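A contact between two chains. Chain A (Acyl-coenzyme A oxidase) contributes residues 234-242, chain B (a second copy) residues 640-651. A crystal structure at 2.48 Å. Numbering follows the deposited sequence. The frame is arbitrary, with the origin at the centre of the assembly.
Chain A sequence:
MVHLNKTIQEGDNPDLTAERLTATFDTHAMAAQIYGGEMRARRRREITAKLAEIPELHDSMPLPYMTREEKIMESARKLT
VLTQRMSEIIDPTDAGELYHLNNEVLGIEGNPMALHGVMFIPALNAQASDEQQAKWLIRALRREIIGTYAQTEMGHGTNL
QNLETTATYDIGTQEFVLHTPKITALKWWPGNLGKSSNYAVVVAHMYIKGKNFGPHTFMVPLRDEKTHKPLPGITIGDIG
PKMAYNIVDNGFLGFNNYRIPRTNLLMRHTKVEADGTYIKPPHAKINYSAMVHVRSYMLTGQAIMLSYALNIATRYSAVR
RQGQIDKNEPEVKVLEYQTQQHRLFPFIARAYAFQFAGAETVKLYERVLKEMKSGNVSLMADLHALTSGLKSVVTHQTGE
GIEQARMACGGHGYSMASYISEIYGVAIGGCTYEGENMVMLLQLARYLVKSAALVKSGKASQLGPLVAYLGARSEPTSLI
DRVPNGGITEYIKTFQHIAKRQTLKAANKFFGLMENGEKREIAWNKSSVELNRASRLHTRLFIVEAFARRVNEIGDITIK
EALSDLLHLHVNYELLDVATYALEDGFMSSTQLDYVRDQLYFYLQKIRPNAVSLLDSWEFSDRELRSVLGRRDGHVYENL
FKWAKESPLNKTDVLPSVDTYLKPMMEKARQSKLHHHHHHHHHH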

# COMPACT_ATOMS: atom_id res chain seq x y z
N ILE A 234 12.06 -35.49 -7.87
CA ILE A 234 11.80 -34.22 -7.21
C ILE A 234 11.74 -33.15 -8.28
O ILE A 234 12.68 -32.99 -9.07
CB ILE A 234 12.90 -33.89 -6.18
CG1 ILE A 234 12.96 -34.93 -5.06
CG2 ILE A 234 12.70 -32.51 -5.57
CD1 ILE A 234 11.79 -34.93 -4.11
N THR A 235 10.63 -32.43 -8.35
CA THR A 235 10.55 -31.20 -9.13
C THR A 235 10.52 -30.04 -8.14
O THR A 235 9.62 -29.96 -7.30
CB THR A 235 9.30 -31.19 -10.02
OG1 THR A 235 9.34 -32.32 -10.91
CG2 THR A 235 9.25 -29.89 -10.85
N ILE A 236 11.52 -29.17 -8.23
CA ILE A 236 11.74 -28.14 -7.22
C ILE A 236 12.37 -26.92 -7.88
O ILE A 236 13.19 -27.04 -8.81
CB ILE A 236 12.61 -28.71 -6.08
CG1 ILE A 236 12.64 -27.76 -4.87
CG2 ILE A 236 14.00 -29.10 -6.59
CD1 ILE A 236 13.08 -28.44 -3.56
N GLY A 237 11.95 -25.74 -7.44
CA GLY A 237 12.46 -24.50 -8.00
C GLY A 237 11.79 -23.29 -7.38
O GLY A 237 10.88 -23.40 -6.54
N ASP A 238 12.24 -22.12 -7.82
CA ASP A 238 11.76 -20.85 -7.31
C ASP A 238 10.44 -20.44 -7.98
O ASP A 238 10.24 -20.66 -9.18
CB ASP A 238 12.82 -19.77 -7.55
CG ASP A 238 12.43 -18.42 -7.00
OD1 ASP A 238 12.46 -18.23 -5.75
OD2 ASP A 238 12.07 -17.54 -7.83
N ILE A 239 9.54 -19.83 -7.19
CA ILE A 239 8.23 -19.46 -7.73
C ILE A 239 8.22 -18.09 -8.42
O ILE A 239 7.19 -17.75 -9.03
CB ILE A 239 7.15 -19.47 -6.63
CG1 ILE A 239 7.41 -18.39 -5.58
CG2 ILE A 239 7.07 -20.85 -6.02
CD1 ILE A 239 6.23 -18.17 -4.62
N GLY A 240 9.34 -17.35 -8.43
CA GLY A 240 9.42 -16.07 -9.12
C GLY A 240 9.54 -14.85 -8.22
O GLY A 240 9.50 -14.93 -6.99
N PRO A 241 9.73 -13.67 -8.82
CA PRO A 241 9.87 -12.45 -8.01
C PRO A 241 8.55 -12.03 -7.38
O PRO A 241 7.46 -12.27 -7.91
CB PRO A 241 10.37 -11.41 -9.03
CG PRO A 241 9.80 -11.88 -10.34
CD PRO A 241 9.84 -13.39 -10.27
N LYS A 242 8.64 -11.34 -6.24
CA LYS A 242 7.48 -11.01 -5.41
C LYS A 242 7.46 -9.51 -5.19
O LYS A 242 8.37 -8.79 -5.60
CB LYS A 242 7.55 -11.75 -4.07
CG LYS A 242 7.67 -13.27 -4.22
CD LYS A 242 8.10 -13.95 -2.91
CE LYS A 242 9.52 -13.54 -2.58
NZ LYS A 242 9.95 -13.97 -1.25
N LEU B 640 0.62 -20.22 -13.99
CA LEU B 640 1.45 -19.79 -12.87
C LEU B 640 2.65 -20.70 -12.72
O LEU B 640 3.77 -20.24 -12.44
CB LEU B 640 0.61 -19.77 -11.59
CG LEU B 640 1.27 -19.28 -10.31
CD1 LEU B 640 1.66 -17.84 -10.46
CD2 LEU B 640 0.33 -19.47 -9.14
N PHE B 641 2.46 -22.00 -12.94
CA PHE B 641 3.57 -22.95 -12.91
C PHE B 641 4.58 -22.64 -14.01
O PHE B 641 5.79 -22.55 -13.75
CB PHE B 641 3.01 -24.36 -13.06
CG PHE B 641 4.00 -25.45 -12.79
CD1 PHE B 641 5.07 -25.23 -11.93
CD2 PHE B 641 3.85 -26.70 -13.39
CE1 PHE B 641 6.00 -26.24 -11.69
CE2 PHE B 641 4.76 -27.71 -13.15
CZ PHE B 641 5.84 -27.48 -12.30
N LYS B 642 4.12 -22.40 -15.25
CA LYS B 642 5.03 -22.00 -16.31
C LYS B 642 5.76 -20.71 -15.96
O LYS B 642 6.98 -20.59 -16.17
CB LYS B 642 4.30 -21.81 -17.64
CG LYS B 642 3.90 -23.09 -18.35
CD LYS B 642 3.33 -22.81 -19.76
CE LYS B 642 2.92 -24.14 -20.46
NZ LYS B 642 1.44 -24.29 -20.69
N TRP B 643 5.01 -19.70 -15.48
CA TRP B 643 5.60 -18.41 -15.13
C TRP B 643 6.72 -18.57 -14.10
O TRP B 643 7.75 -17.88 -14.17
CB TRP B 643 4.49 -17.48 -14.61
CG TRP B 643 4.91 -16.05 -14.45
CD1 TRP B 643 4.84 -15.06 -15.40
CD2 TRP B 643 5.44 -15.45 -13.28
NE1 TRP B 643 5.32 -13.88 -14.89
CE2 TRP B 643 5.69 -14.09 -13.58
CE3 TRP B 643 5.74 -15.92 -11.99
CZ2 TRP B 643 6.21 -13.20 -12.64
CZ3 TRP B 643 6.25 -15.04 -11.07
CH2 TRP B 643 6.49 -13.69 -11.40
N ALA B 644 6.51 -19.43 -13.10
CA ALA B 644 7.56 -19.73 -12.11
C ALA B 644 8.73 -20.47 -12.75
O ALA B 644 9.89 -20.08 -12.58
CB ALA B 644 6.97 -20.55 -10.96
N LYS B 645 8.43 -21.56 -13.48
CA LYS B 645 9.50 -22.39 -14.03
C LYS B 645 10.42 -21.61 -14.96
O LYS B 645 11.62 -21.91 -15.03
CB LYS B 645 8.91 -23.60 -14.75
CG LYS B 645 8.53 -24.72 -13.80
CD LYS B 645 8.13 -25.98 -14.55
CE LYS B 645 6.90 -25.70 -15.39
NZ LYS B 645 6.32 -26.90 -16.03
N GLU B 646 9.89 -20.60 -15.66
CA GLU B 646 10.65 -19.82 -16.63
C GLU B 646 11.24 -18.53 -16.05
O GLU B 646 11.83 -17.73 -16.79
CB GLU B 646 9.74 -19.50 -17.83
CG GLU B 646 9.34 -20.76 -18.62
CD GLU B 646 8.23 -20.50 -19.65
OE1 GLU B 646 7.90 -19.31 -19.86
OE2 GLU B 646 7.70 -21.48 -20.26
N SER B 647 11.12 -18.32 -14.74
CA SER B 647 11.61 -17.09 -14.12
C SER B 647 13.11 -17.20 -13.85
O SER B 647 13.66 -18.30 -13.82
CB SER B 647 10.81 -16.80 -12.84
OG SER B 647 11.00 -17.81 -11.86
N PRO B 648 13.79 -16.07 -13.62
CA PRO B 648 15.26 -16.06 -13.74
C PRO B 648 16.02 -16.97 -12.79
O PRO B 648 17.10 -17.45 -13.16
CB PRO B 648 15.61 -14.59 -13.48
CG PRO B 648 14.39 -13.86 -14.01
CD PRO B 648 13.25 -14.71 -13.55
N LEU B 649 15.54 -17.18 -11.56
CA LEU B 649 16.26 -18.05 -10.64
C LEU B 649 16.25 -19.52 -11.06
O LEU B 649 17.00 -20.31 -10.47
CB LEU B 649 15.71 -17.92 -9.22
CG LEU B 649 16.44 -16.94 -8.30
CD1 LEU B 649 16.89 -15.70 -9.00
CD2 LEU B 649 15.65 -16.60 -7.07
N ASN B 650 15.44 -19.92 -12.04
CA ASN B 650 15.40 -21.30 -12.51
C ASN B 650 16.20 -21.51 -13.79
O ASN B 650 15.98 -22.49 -14.50
CB ASN B 650 13.95 -21.75 -12.69
CG ASN B 650 13.21 -21.81 -11.39
OD1 ASN B 650 13.78 -22.16 -10.36
ND2 ASN B 650 11.93 -21.47 -11.41
N LYS B 651 17.09 -20.58 -14.12
CA LYS B 651 17.98 -20.85 -15.25
C LYS B 651 18.91 -22.03 -14.94
O LYS B 651 19.20 -22.85 -15.83
CB LYS B 651 18.75 -19.58 -15.60
CG LYS B 651 17.88 -18.54 -16.33
CD LYS B 651 18.56 -17.18 -16.34
CE LYS B 651 17.70 -16.10 -17.00
NZ LYS B 651 18.28 -14.73 -16.80

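The polar centre of this contact is one side chain reading one stretch of backbone. The carboxamide of Asn650(B) meets the main chain of Asp238(A), at the end of the strand 234-238, with both of its ends. Asp238(A) N donates to Asn650(B) OD1 at 3.0 Å with an N-H...O angle of 161°, and Asn650(B) ND2 donates to Asp238(A) O at 2.9 Å with an angle of 153°. Both distances are short and both angles open, so each qualifies as a hydrogen bond on its own evidence. Together they satisfy the amide and the carbonyl of a single residue, which a carboxamide can do because it carries a donor and an acceptor side by side. These are the only hydrogen bonds between the two stretches.

Asn650(B) ND2 also reaches back into its own chain, 2.7 Å from Ala644(B) O, but the angle of 129° makes this bond weak despite the short distance. The same carbonyl is well supplied: Ser647(B) N donates to Ala644(B) O at 3.0 Å, and Ser647(B) OG donates to it at 2.6 Å. The hydroxyl's one proton is therefore spent within chain B, and no hydrogen bond joins Ser647(B) OG to the chain A stretch. Its approach to the partner is a packing contact, with Ser647(B) OG 3.6 Å from Gly240(A) CA. Proximity alone would also mislead for Asp238(A) O and Ala644(B) O: they lie 3.5 Å apart, but both are acceptors and no hydrogen bond joins them. The ND2 group of Asn650(B) donates to each.

The carboxylate of Asp238(A) finds its donor at home. Gly240(A) N donates to Asp238(A) OD2 at 2.8 Å with an angle of 143°, closing a small turn just after the strand, and OD2 is also hydrogen-bonded elsewhere in the structure. What the carboxylate offers chain B is van der Waals contact, Asp238(A) CG lying 3.7 Å from Leu649(B) CD2.

Beyond the strand, the backbone comes in close to the helix: the CA atoms of Ile239(A) and Ala644(B) are 4.4 Å apart. The small methyl side chain fits this approach, with Ala644(B) CB 3.4 Å from Ile239(A) O. Ile239(A) O also lies near the plane of the Trp643(B) ring, at its edge, 3.5 Å from Trp643(B) CZ3, yet it receives no hydrogen bond from the chain B stretch. Pro241(A) CD packs 3.5 Å from Trp643(B) CH2, approaching the ring obliquely.

Two glycines leave room for these neighbours. At Gly240(A), an ideal CB would fall 2.4 Å from Trp643(B) CZ3, a clash; the phi/psi of 111/175 would also jam it against the preceding carbonyl oxygen, so the backbone by itself calls for glycine. At Gly237(A), an ideal CB would sit 2.9 Å from Asn650(B) OD1, crowding the very acceptor that Asp238(A) N uses; the existing Gly237(A) CA stands 3.6 Å from Asn650(B) OD1.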